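Side-chain contacts in MmeI (PDB 5HR4), which is a DNA-bound restriction-modification enzyme that probably methylates adenine in its target DNA on the exocyclic amino group using S-adenosyl-L-methionine: residues 232-235 and 236-240; 217-221 and 222-226. One frame throughout, in Å; residues are numbered along the deposited sequence.

Contact 1. Residues 232-235 and 236-240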
loop_
_atom_site.group_PDB
_atom_site.type_symbol
_atom_site.label_atom_id
_atom_site.label_comp_id
_atom_site.label_asym_id
_atom_site.label_seq_id
_atom_site.Cartn_x
_atom_site.Cartn_y
_atom_site.Cartn_z
ATOM N N LEU A 232 -1.987 -29.186 -30.019
ATOM C CA LEU A 232 -2.665 -29.436 -28.755
ATOM C C LEU A 232 -3.659 -28.320 -28.471
ATOM O O LEU A 232 -4.842 -28.579 -28.208
ATOM C CB LEU A 232 -1.651 -29.583 -27.625
ATOM C CG LEU A 232 -2.197 -29.748 -26.196
ATOM C CD1 LEU A 232 -3.145 -30.948 -26.000
ATOM C CD2 LEU A 232 -1.046 -29.835 -25.242
ATOM N N PHE A 233 -3.216 -27.066 -28.598
ATOM C CA PHE A 233 -4.133 -25.949 -28.388
ATOM C C PHE A 233 -5.323 -26.018 -29.325
ATOM O O PHE A 233 -6.420 -25.582 -28.960
ATOM C CB PHE A 233 -3.429 -24.613 -28.572
ATOM C CG PHE A 233 -2.475 -24.266 -27.470
ATOM C CD1 PHE A 233 -2.488 -24.963 -26.265
ATOM C CD2 PHE A 233 -1.580 -23.231 -27.630
ATOM C CE1 PHE A 233 -1.613 -24.629 -25.245
ATOM C CE2 PHE A 233 -0.705 -22.893 -26.613
ATOM C CZ PHE A 233 -0.724 -23.587 -25.420
ATOM N N TYR A 234 -5.142 -26.553 -30.532
ATOM C CA TYR A 234 -6.296 -26.656 -31.413
ATOM C C TYR A 234 -7.219 -27.787 -30.967
ATOM O O TYR A 234 -8.445 -27.621 -30.960
ATOM C CB TYR A 234 -5.869 -26.828 -32.878
ATOM C CG TYR A 234 -6.986 -27.384 -33.731
ATOM C CD1 TYR A 234 -7.997 -26.562 -34.239
ATOM C CD2 TYR A 234 -7.065 -28.752 -33.989
ATOM C CE1 TYR A 234 -9.046 -27.104 -34.999
ATOM C CE2 TYR A 234 -8.094 -29.290 -34.746
ATOM C CZ TYR A 234 -9.075 -28.471 -35.250
ATOM O OH TYR A 234 -10.082 -29.046 -35.991
ATOM N N VAL A 235 -6.657 -28.937 -30.567
ATOM C CA VAL A 235 -7.497 -30.050 -30.119
ATOM C C VAL A 235 -8.350 -29.632 -28.932
ATOM O O VAL A 235 -9.575 -29.797 -28.944
ATOM C CB VAL A 235 -6.653 -31.288 -29.771
ATOM C CG1 VAL A 235 -7.532 -32.306 -29.037
ATOM C CG2 VAL A 235 -6.075 -31.906 -31.015
ATOM N N LEU A 236 -7.718 -29.092 -27.881
ATOM C CA LEU A 236 -8.446 -28.664 -26.685
ATOM C C LEU A 236 -9.594 -27.694 -26.982
ATOM O O LEU A 236 -10.385 -27.408 -26.066
ATOM C CB LEU A 236 -7.486 -28.014 -25.697
ATOM C CG LEU A 236 -6.365 -28.886 -25.130
ATOM C CD1 LEU A 236 -5.348 -28.006 -24.427
ATOM C CD2 LEU A 236 -6.931 -29.928 -24.161
ATOM N N ASN A 237 -9.699 -27.173 -28.219
ATOM C CA ASN A 237 -10.818 -26.332 -28.636
ATOM C C ASN A 237 -11.780 -27.054 -29.566
ATOM O O ASN A 237 -12.797 -26.467 -29.955
ATOM C CB ASN A 237 -10.324 -25.060 -29.337
ATOM C CG ASN A 237 -11.356 -23.906 -29.293
ATOM O OD1 ASN A 237 -12.063 -23.700 -28.284
ATOM N ND2 ASN A 237 -11.434 -23.143 -30.391
ATOM N N THR A 238 -11.488 -28.306 -29.925
ATOM C CA THR A 238 -12.256 -29.049 -30.912
ATOM C C THR A 238 -13.093 -30.100 -30.210
ATOM O O THR A 238 -12.526 -31.045 -29.645
ATOM C CB THR A 238 -11.341 -29.722 -31.937
ATOM O OG1 THR A 238 -10.624 -28.726 -32.681
ATOM C CG2 THR A 238 -12.167 -30.577 -32.888
ATOM N N PRO A 239 -14.420 -30.003 -30.232
ATOM C CA PRO A 239 -15.244 -31.091 -29.692
ATOM C C PRO A 239 -14.912 -32.414 -30.363
ATOM O O PRO A 239 -14.402 -32.460 -31.483
ATOM C CB PRO A 239 -16.678 -30.647 -29.996
ATOM C CG PRO A 239 -16.546 -29.573 -31.012
ATOM C CD PRO A 239 -15.225 -28.925 -30.823
ATOM N N GLU A 240 -15.188 -33.501 -29.650
ATOM C CA GLU A 240 -14.772 -34.817 -30.129
ATOM C C GLU A 240 -15.452 -35.183 -31.440
ATOM O O GLU A 240 -14.897 -35.957 -32.227
ATOM C CB GLU A 240 -15.046 -35.864 -29.048
ATOM C CG GLU A 240 -14.463 -35.422 -27.703
ATOM C CD GLU A 240 -13.998 -36.575 -26.842
ATOM O OE1 GLU A 240 -14.749 -37.577 -26.737
ATOM O OE2 GLU A 240 -12.883 -36.471 -26.268
#
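L232 and L236, one turn apart, make the apolar, tightly packed side of the contact where helix 225-235 ends. The side chains meet obliquely, CD1 of L232 lying 3.9 Å from CG of L236, and the same pair is tied through the backbone by a bond from L236 N to L232 O (2.9 Å). F262 of helix 259-262 touches both L236 and F233, whose ring also receives R192 in a cation-pi contact. Beyond L236 the chain leaves the helix in a type I beta turn from V235 to T238, closed by T238 N on V235 O (2.6 Å). The solvent side is that of Y234. With T238 OG1 beside the backbone N (chi1 -64°), the hydroxyl sits over one face of the Y234 ring, displaced toward its rim near CZ (3.0 Å from OG1), and donates to Y234 O (3.0 Å) from above the carbonyl plane. A valine here has no hydroxyl to give, and Y234 O would probably depend on the less certain N237 N-H alone, while the side chain would be less firmly fixed over the ring. Leucine packing thus holds the inner side, whereas beside the exposed Y234 the hydroxyl of the buried T238 supplies a donor to a carbonyl in the last turn of the helix.

Contact 2. Residues 217-221 and 222-226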
loop_
_atom_site.group_PDB
_atom_site.type_symbol
_atom_site.label_atom_id
_atom_site.label_comp_id
_atom_site.label_asym_id
_atom_site.label_seq_id
_atom_site.Cartn_x
_atom_site.Cartn_y
_atom_site.Cartn_z
ATOM N N LYS A 217 6.430 -37.795 -27.442
ATOM C CA LYS A 217 6.180 -37.386 -28.812
ATOM C C LYS A 217 6.956 -36.136 -29.206
ATOM O O LYS A 217 6.731 -35.603 -30.294
ATOM C CB LYS A 217 4.677 -37.174 -29.022
ATOM C CG LYS A 217 3.852 -38.450 -28.877
ATOM C CD LYS A 217 2.839 -38.636 -30.016
ATOM C CE LYS A 217 3.475 -39.273 -31.248
ATOM N NZ LYS A 217 2.458 -39.837 -32.177
ATOM N N THR A 218 7.880 -35.675 -28.369
ATOM C CA THR A 218 8.590 -34.421 -28.587
ATOM C C THR A 218 10.093 -34.636 -28.480
ATOM O O THR A 218 10.566 -35.331 -27.577
ATOM C CB THR A 218 8.136 -33.354 -27.579
ATOM O OG1 THR A 218 6.847 -32.867 -27.969
ATOM C CG2 THR A 218 9.096 -32.204 -27.539
ATOM N N LEU A 219 10.832 -34.020 -29.406
ATOM C CA LEU A 219 12.269 -34.225 -29.519
ATOM C C LEU A 219 13.012 -33.595 -28.343
ATOM O O LEU A 219 12.600 -32.571 -27.788
ATOM C CB LEU A 219 12.787 -33.634 -30.826
ATOM C CG LEU A 219 12.627 -34.371 -32.156
ATOM C CD1 LEU A 219 13.475 -33.668 -33.198
ATOM C CD2 LEU A 219 13.005 -35.852 -32.029
ATOM N N GLU A 220 14.141 -34.212 -27.981
ATOM C CA GLU A 220 14.885 -33.769 -26.805
ATOM C C GLU A 220 15.489 -32.380 -26.992
ATOM O O GLU A 220 15.649 -31.644 -26.010
ATOM C CB GLU A 220 15.977 -34.779 -26.468
ATOM C CG GLU A 220 16.907 -34.336 -25.355
ATOM C CD GLU A 220 18.192 -35.132 -25.341
ATOM O OE1 GLU A 220 18.299 -36.074 -26.157
ATOM O OE2 GLU A 220 19.088 -34.821 -24.525
ATOM N N ASP A 221 15.830 -32.001 -28.230
ATOM C CA ASP A 221 16.405 -30.684 -28.487
ATOM C C ASP A 221 15.367 -29.568 -28.496
ATOM O O ASP A 221 15.735 -28.406 -28.673
ATOM C CB ASP A 221 17.166 -30.692 -29.811
ATOM C CG ASP A 221 16.294 -31.098 -30.998
ATOM O OD1 ASP A 221 15.218 -31.705 -30.803
ATOM O OD2 ASP A 221 16.695 -30.813 -32.148
ATOM N N GLY A 222 14.086 -29.885 -28.310
ATOM C CA GLY A 222 13.053 -28.871 -28.258
ATOM C C GLY A 222 12.689 -28.256 -29.585
ATOM O O GLY A 222 11.900 -27.307 -29.612
ATOM N N SER A 223 13.230 -28.779 -30.691
ATOM C CA SER A 223 13.030 -28.155 -31.999
ATOM C C SER A 223 11.571 -28.233 -32.447
ATOM O O SER A 223 11.040 -27.270 -33.009
ATOM C CB SER A 223 13.946 -28.812 -33.033
ATOM O OG SER A 223 13.637 -30.193 -33.186
ATOM N N ASP A 224 10.903 -29.358 -32.190
ATOM C CA ASP A 224 9.537 -29.589 -32.644
ATOM C C ASP A 224 8.472 -29.308 -31.584
ATOM O O ASP A 224 7.280 -29.458 -31.873
ATOM C CB ASP A 224 9.396 -31.034 -33.155
ATOM C CG ASP A 224 9.476 -32.081 -32.036
ATOM O OD1 ASP A 224 10.045 -31.799 -30.951
ATOM O OD2 ASP A 224 8.973 -33.206 -32.257
ATOM N N LEU A 225 8.856 -28.884 -30.379
ATOM C CA LEU A 225 7.882 -28.819 -29.293
ATOM C C LEU A 225 6.759 -27.841 -29.597
ATOM O O LEU A 225 5.594 -28.103 -29.267
ATOM C CB LEU A 225 8.564 -28.432 -27.987
ATOM C CG LEU A 225 7.588 -28.161 -26.854
ATOM C CD1 LEU A 225 6.759 -29.422 -26.525
ATOM C CD2 LEU A 225 8.387 -27.700 -25.661
ATOM N N ALA A 226 7.077 -26.707 -30.220
ATOM C CA ALA A 226 6.048 -25.692 -30.380
ATOM C C ALA A 226 5.032 -26.066 -31.443
ATOM O O ALA A 226 3.903 -25.555 -31.402
ATOM C CB ALA A 226 6.666 -24.339 -30.704
#
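G222 N bonds to L219 O (3.1 Å), closing the type I beta turn from L219 to G222 that leads the chain toward helix 225-235. The positive phi of G222 (74°) favours a glycine. At S223, OG faces both carboxylate oxygens of D221, at 3.2 Å from OD1 and 3.3 Å from OD2, both approaches being weak. The same hydroxyl lies 3.5 Å from CD1 of L219 on this exposed flank. D224 follows, with CG between its backbone N and carbonyl carbon (chi1 70°), which turns the carboxylate back to the loop. There OD1 takes the L219 N-H on its syn side, at 2.8 Å and slightly out of the carboxylate plane, while OD2 adds a weak second bond to it. L225, the first residue of the helix, meets T218 obliquely: its CD1 packs 3.7 Å from OG1 and 3.8 Å from CG2 of T218, and F271 touches the same leucine. One carboxylate therefore grips a loop amide just ahead of the helix; the D221 carboxylate, its OD1 5.2 Å from D224 OD1, would if anything probably favour protonation slightly, whereas the amide bond would favour the charged form.

Both contacts belong to helix 225-235 in the helicase spacer region: contact 2 shapes the loop that enters it and contact 1 the turn that leaves it, with centres about 20 Å apart and no touch between them. Contact 1 is the more buried, with its leucines set among phenylalanines, whereas contact 2 is only partly buried and has D221 and S223 on its more exposed flank. Their polar chemistry runs in opposite senses: before the helix a carboxylate accepts from a backbone amide, after it a hydroxyl donates to a backbone carbonyl. L225 and L232 each lie about 9 Å, side chain to side chain, from the calcium-binding C283, and both contacts stand far from the DNA.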